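Local atomic coordinates of acetaldehyde dehydrogenase (Acetylating) (Geobacillus thermoglucosidasius, PDB entry 5J78), a protein that probably catalyses the NAD-dependent, coenzyme A-linked interconversion of acetaldehyde and acetyl-CoA, as an acetylating member of the aldehyde dehydrogenase family. Residues S32-E35 against V36-L40; P167-A170 against K171-A174; A203-N206 against E207-H211. One frame throughout, in Å; residues are numbered along the deposited sequence. Where two conformers were deposited one is given.

Contact 1 (S32-E35 against V36-L40)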
loop_
_atom_site.group_PDB
_atom_site.type_symbol
_atom_site.label_atom_id
_atom_site.label_comp_id
_atom_site.label_asym_id
_atom_site.label_seq_id
_atom_site.Cartn_x
_atom_site.Cartn_y
_atom_site.Cartn_z
ATOM N N SER A 32 1.193 19.627 10.540
ATOM C CA SER A 32 1.324 18.667 11.622
ATOM C C SER A 32 2.515 17.720 11.356
ATOM O O SER A 32 3.235 17.358 12.286
ATOM C CB SER A 32 0.020 17.896 11.827
ATOM O OG SER A 32 -0.241 16.971 10.794
ATOM N N ILE A 33 2.754 17.349 10.101
ATOM C CA ILE A 33 3.958 16.569 9.789
ATOM C C ILE A 33 5.228 17.341 10.137
ATOM O O ILE A 33 6.136 16.805 10.783
ATOM C CB ILE A 33 4.006 16.144 8.294
ATOM C CG1 ILE A 33 2.872 15.169 7.983
ATOM C CG2 ILE A 33 5.342 15.444 7.956
ATOM C CD1 ILE A 33 2.673 14.919 6.476
ATOM N N GLN A 34 5.298 18.591 9.695
ATOM C CA GLN A 34 6.426 19.447 10.010
ATOM C C GLN A 34 6.659 19.513 11.517
ATOM O O GLN A 34 7.794 19.405 11.991
ATOM C CB GLN A 34 6.192 20.854 9.459
ATOM C CG GLN A 34 7.402 21.739 9.549
ATOM C CD GLN A 34 8.519 21.231 8.697
ATOM O OE1 GLN A 34 8.519 21.419 7.484
ATOM N NE2 GLN A 34 9.475 20.564 9.321
ATOM N N GLU A 35 5.575 19.690 12.270
ATOM C CA GLU A 35 5.685 19.772 13.725
ATOM C C GLU A 35 6.328 18.497 14.305
ATOM O O GLU A 35 7.284 18.586 15.077
ATOM C CB GLU A 35 4.312 20.007 14.342
ATOM C CG GLU A 35 4.319 20.174 15.869
ATOM C CD GLU A 35 2.910 20.351 16.484
ATOM O OE1 GLU A 35 1.971 19.615 16.128
ATOM O OE2 GLU A 35 2.750 21.237 17.338
ATOM N N VAL A 36 5.824 17.322 13.913
ATOM C CA VAL A 36 6.440 16.040 14.313
ATOM C C VAL A 36 7.937 15.991 14.014
ATOM O O VAL A 36 8.752 15.603 14.875
ATOM C CB VAL A 36 5.750 14.845 13.608
ATOM C CG1 VAL A 36 6.482 13.540 13.854
ATOM C CG2 VAL A 36 4.324 14.732 14.114
ATOM N N ARG A 37 8.310 16.396 12.804
ATOM C CA ARG A 37 9.728 16.399 12.415
ATOM C C ARG A 37 10.535 17.328 13.315
ATOM O O ARG A 37 11.579 16.949 13.804
ATOM C CB ARG A 37 9.892 16.800 10.951
ATOM C CG ARG A 37 9.238 15.789 9.989
ATOM C CD ARG A 37 9.558 16.102 8.538
ATOM N NE ARG A 37 8.958 15.160 7.591
ATOM C CZ ARG A 37 8.991 15.318 6.269
ATOM N NH1 ARG A 37 9.592 16.368 5.756
ATOM N NH2 ARG A 37 8.424 14.433 5.459
ATOM N N ASN A 38 10.025 18.527 13.575
ATOM C CA ASN A 38 10.689 19.426 14.504
ATOM C C ASN A 38 10.838 18.837 15.916
ATOM O O ASN A 38 11.896 18.948 16.518
ATOM C CB ASN A 38 9.936 20.748 14.588
ATOM C CG ASN A 38 10.016 21.560 13.290
ATOM O OD1 ASN A 38 10.923 21.400 12.496
ATOM N ND2 ASN A 38 9.047 22.433 13.084
ATOM N N TYR A 39 9.782 18.229 16.451
ATOM C CA TYR A 39 9.862 17.611 17.776
ATOM C C TYR A 39 10.896 16.496 17.833
ATOM O O TYR A 39 11.638 16.378 18.809
ATOM C CB TYR A 39 8.501 17.044 18.205
ATOM C CG TYR A 39 7.443 18.076 18.500
ATOM C CD1 TYR A 39 7.764 19.417 18.668
ATOM C CD2 TYR A 39 6.109 17.699 18.614
ATOM C CE1 TYR A 39 6.773 20.362 18.944
ATOM C CE2 TYR A 39 5.122 18.623 18.888
ATOM C CZ TYR A 39 5.457 19.958 19.051
ATOM O OH TYR A 39 4.471 20.888 19.316
ATOM N N LEU A 40 10.927 15.648 16.815
ATOM C CA LEU A 40 11.854 14.526 16.860
ATOM C C LEU A 40 13.308 15.008 16.779
ATOM O O LEU A 40 14.184 14.463 17.444
ATOM C CB LEU A 40 11.556 13.542 15.737
ATOM C CG LEU A 40 10.307 12.697 15.919
ATOM C CD1 LEU A 40 9.916 12.062 14.587
ATOM C CD2 LEU A 40 10.529 11.634 16.978
#
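Glu35 and Tyr39, one helical turn apart, meet through their polar ends: Tyr39 OH donates to Glu35 OE2 at 2.6 Å, a bond that is short but weak in geometry. The same OE2 is also hydrogen-bonded to Thr198 OG1, so the carboxylate ties helix 28-51 to the loop ahead of helix 202-210. Below the hydroxyl the two side chains stay in touch. With CG anti to the backbone N (chi1 -177°) and the chain extended beyond it, Glu35 lays its CG over one face of the phenol ring, a CH-pi contact 3.8 Å from the Tyr39 ring centroid; the carboxylate plane is turned 33° from the ring. A phenylalanine in place of Tyr39 would probably keep the CH-pi contact but leave Glu35 OE2 without its tyrosine hydroxyl, to rely on Thr198. The backbone beneath is regular alpha-helix, with Arg37 N bonded to Ile33 O at 3.0 Å. On another side of the helix Ile33 and Arg37 run side by side, Ile33 CG2 lying 3.6 Å from Arg37 NE. Arg37 NE pairs with Glu207 of the same chain, and NH1 and NH2 form salt bridges to Asp27 and Asp29 of the second subunit, while Asn38 OD1 accepts from Arg26 of that subunit. Glu35 is thus held within the chain, while Arg37 joins an intrachain salt bridge to two across the subunit interface.

Contact 2 (P167-A170 against K171-A174)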
loop_
_atom_site.group_PDB
_atom_site.type_symbol
_atom_site.label_atom_id
_atom_site.label_comp_id
_atom_site.label_asym_id
_atom_site.label_seq_id
_atom_site.Cartn_x
_atom_site.Cartn_y
_atom_site.Cartn_z
ATOM N N PRO A 167 -7.681 12.968 19.126
ATOM C CA PRO A 167 -8.160 14.325 18.815
ATOM C C PRO A 167 -9.159 14.916 19.844
ATOM O O PRO A 167 -9.155 16.125 20.082
ATOM C CB PRO A 167 -8.833 14.149 17.455
ATOM C CG PRO A 167 -8.184 12.964 16.868
ATOM C CD PRO A 167 -7.877 12.039 18.003
ATOM N N SER A 168 -9.963 14.079 20.490
ATOM C CA SER A 168 -10.949 14.605 21.434
ATOM C C SER A 168 -10.330 14.979 22.801
ATOM O O SER A 168 -11.038 15.448 23.713
ATOM C CB SER A 168 -12.083 13.593 21.628
ATOM O OG SER A 168 -11.657 12.505 22.415
ATOM N N ALA A 169 -9.016 14.790 22.932
ATOM C CA ALA A 169 -8.297 15.113 24.165
ATOM C C ALA A 169 -6.989 15.876 23.901
ATOM O O ALA A 169 -6.073 15.853 24.729
ATOM C CB ALA A 169 -8.012 13.815 24.961
ATOM N N ALA A 170 -6.901 16.570 22.770
ATOM C CA ALA A 170 -5.640 17.229 22.393
ATOM C C ALA A 170 -5.144 18.288 23.382
ATOM O O ALA A 170 -3.952 18.334 23.706
ATOM C CB ALA A 170 -5.772 17.841 21.025
ATOM N N LYS A 171 -6.041 19.122 23.895
ATOM C CA LYS A 171 -5.616 20.204 24.786
ATOM C C LYS A 171 -5.169 19.725 26.174
ATOM O O LYS A 171 -4.143 20.162 26.676
ATOM C CB LYS A 171 -6.742 21.224 24.942
ATOM C CG LYS A 171 -6.981 22.068 23.701
ATOM C CD LYS A 171 -8.265 22.847 23.824
ATOM C CE LYS A 171 -8.579 23.597 22.545
ATOM N NZ LYS A 171 -9.936 23.246 22.043
ATOM N N CYS A 172 -5.921 18.834 26.807
ATOM C CA CYS A 172 -5.502 18.384 28.131
ATOM C C CYS A 172 -4.221 17.517 28.042
ATOM O O CYS A 172 -3.360 17.584 28.923
ATOM C CB CYS A 172 -6.630 17.632 28.831
ATOM S SG CYS A 172 -7.106 16.102 28.068
ATOM N N THR A 173 -4.087 16.733 26.971
ATOM C CA THR A 173 -2.876 15.916 26.753
ATOM C C THR A 173 -1.637 16.820 26.577
ATOM O O THR A 173 -0.612 16.622 27.229
ATOM C CB THR A 173 -3.040 14.964 25.513
ATOM O OG1 THR A 173 -4.213 14.157 25.678
ATOM C CG2 THR A 173 -1.832 14.020 25.362
ATOM N N ALA A 174 -1.734 17.815 25.703
ATOM C CA ALA A 174 -0.640 18.751 25.514
ATOM C C ALA A 174 -0.318 19.532 26.795
ATOM O O ALA A 174 0.846 19.811 27.058
ATOM C CB ALA A 174 -0.959 19.706 24.368
#
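Ala169 O is gripped twice by Thr173: the side-chain OG1 donates to Ala169 O at 2.7 Å, and the backbone Thr173 N reaches Ala169 O at 3.1 Å. The two donors approach differently. The amide comes nearly along the C=O axis, whereas the hydroxyl stands 38° above the carbonyl plane. Thr173 can do this because its OG1 lies beside its own backbone N (chi1 -55°), which folds the hydroxyl back along the helix toward the preceding turn. The methyl of Ala169 also sits near that hydroxyl, with its CB 3.9 Å from Thr173 OG1. This is the opening turn of helix 170-186, which follows strand 160-165, an arrangement consistent with the Rossmann-like nucleotide-binding domain of aldehyde dehydrogenases. Ala169 occupies the N-cap position but has no side-chain acceptor to offer; instead Glu83, from helix 55-84, receives the backbone N-H groups of Lys171 and Cys172 on its two carboxylate oxygens. The helix start would probably favour the negative charge of Glu83. The next backbone bond, Ala174 N to Ala170 O, measures 3.0 Å. Cys172 turns its sulfur between its backbone N and carbonyl carbon (chi1 65°), which brings SG to 4.0 Å from Ala169 CB. Met79 and Ala80 of helix 55-84 and Pro143 and Thr144 of helix 143-156 pack against Cys172, and Thr173 packs on Val147 and Cys196.

Contact 3 (A203-N206 against E207-H211)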
loop_
_atom_site.group_PDB
_atom_site.type_symbol
_atom_site.label_atom_id
_atom_site.label_comp_id
_atom_site.label_asym_id
_atom_site.label_seq_id
_atom_site.Cartn_x
_atom_site.Cartn_y
_atom_site.Cartn_z
ATOM N N ALA A 203 -1.995 11.920 9.266
ATOM C CA ALA A 203 -0.656 12.148 8.730
ATOM C C ALA A 203 0.401 12.277 9.829
ATOM O O ALA A 203 1.470 11.697 9.714
ATOM C CB ALA A 203 -0.663 13.376 7.848
ATOM N N ALA A 204 0.096 13.001 10.904
ATOM C CA ALA A 204 1.067 13.208 11.975
ATOM C C ALA A 204 1.322 11.920 12.761
ATOM O O ALA A 204 2.454 11.614 13.115
ATOM C CB ALA A 204 0.589 14.323 12.934
ATOM N N THR A 205 0.254 11.192 13.062
ATOM C CA THR A 205 0.379 9.907 13.754
ATOM C C THR A 205 1.272 8.967 12.955
ATOM O O THR A 205 2.175 8.318 13.492
ATOM C CB THR A 205 -0.981 9.248 13.963
ATOM O OG1 THR A 205 -1.853 10.171 14.622
ATOM C CG2 THR A 205 -0.830 7.989 14.812
ATOM N N ASN A 206 1.018 8.932 11.656
ATOM C CA ASN A 206 1.786 8.118 10.732
ATOM C C ASN A 206 3.263 8.540 10.681
ATOM O O ASN A 206 4.179 7.706 10.724
ATOM C CB ASN A 206 1.150 8.205 9.347
ATOM C CG ASN A 206 1.802 7.285 8.342
ATOM O OD1 ASN A 206 1.649 6.059 8.402
ATOM N ND2 ASN A 206 2.523 7.868 7.398
ATOM N N GLU A 207 3.490 9.845 10.609
ATOM C CA GLU A 207 4.841 10.375 10.564
ATOM C C GLU A 207 5.571 9.977 11.841
ATOM O O GLU A 207 6.693 9.506 11.806
ATOM C CB GLU A 207 4.814 11.908 10.406
ATOM C CG GLU A 207 6.182 12.553 10.185
ATOM C CD GLU A 207 6.773 12.288 8.791
ATOM O OE1 GLU A 207 6.043 11.808 7.900
ATOM O OE2 GLU A 207 7.973 12.575 8.585
ATOM N N LEU A 208 4.913 10.163 12.974
ATOM C CA LEU A 208 5.542 9.887 14.263
ATOM C C LEU A 208 5.898 8.408 14.415
ATOM O O LEU A 208 6.958 8.064 14.951
ATOM C CB LEU A 208 4.629 10.313 15.416
ATOM C CG LEU A 208 5.191 10.000 16.802
ATOM C CD1 LEU A 208 6.459 10.789 17.080
ATOM C CD2 LEU A 208 4.131 10.311 17.854
ATOM N N MET A 209 5.006 7.539 13.953
ATOM C CA MET A 209 5.208 6.107 14.106
ATOM C C MET A 209 6.318 5.574 13.181
ATOM O O MET A 209 7.009 4.638 13.553
ATOM C CB MET A 209 3.904 5.346 13.846
ATOM C CG MET A 209 2.888 5.442 14.976
ATOM S SD MET A 209 1.580 4.236 14.766
ATOM C CE MET A 209 0.580 4.636 16.201
ATOM N N LYS A 210 6.519 6.188 12.015
ATOM C CA LYS A 210 7.414 5.607 11.007
ATOM C C LYS A 210 8.716 6.368 10.800
ATOM O O LYS A 210 9.594 5.897 10.091
ATOM C CB LYS A 210 6.680 5.501 9.675
ATOM C CG LYS A 210 5.450 4.588 9.745
ATOM C CD LYS A 210 4.672 4.633 8.454
ATOM C CE LYS A 210 3.636 3.537 8.384
ATOM N NZ LYS A 210 2.860 3.585 7.114
ATOM N N HIS A 211 8.838 7.534 11.420
ATOM C CA HIS A 211 9.980 8.400 11.183
ATOM C C HIS A 211 11.312 7.721 11.537
ATOM O O HIS A 211 11.373 6.939 12.477
ATOM C CB HIS A 211 9.837 9.690 11.988
ATOM C CG HIS A 211 10.722 10.791 11.505
ATOM N ND1 HIS A 211 12.033 10.922 11.908
ATOM C CD2 HIS A 211 10.495 11.795 10.629
ATOM C CE1 HIS A 211 12.568 11.976 11.320
ATOM N NE2 HIS A 211 11.657 12.520 10.531
HETATM O O HOH W 1 2.808 11.078 7.392
#
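Helix 202-210 is a short helix packed between helix 28-51 and the sheet strands 124-138 and 160-165, and this contact takes in nearly all of it. Asn206 and Lys210 meet at its outer side: Lys210 NZ donates to Asn206 OD1 at 3.0 Å, in the carbonyl plane and on a lone pair. With chi1 at -175° Asn206 CG lies beside its carbonyl carbon, where the extended lysine chain passes the amide obliquely, its CD 3.3 Å from Asn206 OD1. Asn206 ND2 donates to a water at 3.2 Å. This water in turn donates to Ala203 O at 2.8 Å, giving that carbonyl a second donor beside Glu207 N, and makes a long, weak bond to Glu207 OE1. The other carboxylate oxygen of Glu207 pairs with Arg37. On the inner side Thr205 and Met209 run side by side, Thr205 CG2 touching Met209 CE at 3.9 Å; Met209 packs on Ile137 and Leu208 on Ala135, Val162 and Ser164. Along the backbone Leu208 N bonds to Ala204 O at 2.9 Å, and helical geometry ends at His211. A polar outer face and an apolar face against the strands make this an amphipathic helix of a layered alpha/beta domain.

Overall arrangement
Along the chain the three contacts follow in series, contact 1 on helix 28-51, contact 2 at the start of helix 170-186 and contact 3 on helix 202-210. Contacts 1 and 3 are close neighbours, their centres about 9 Å apart, and a salt bridge and side-chain packing join them. Contact 2 stands apart, its centre about 17 Å from each of the others. The helices bearing contacts 2 and 3 both pack on the mixed sheet that includes strands 160-165 and 194-196, while helix 28-51 covers helix 202-210 and carries the layer outward to the second subunit of the tetramer. The sheet of one subunit is thus linked, through two helix layers, to the subunit interface.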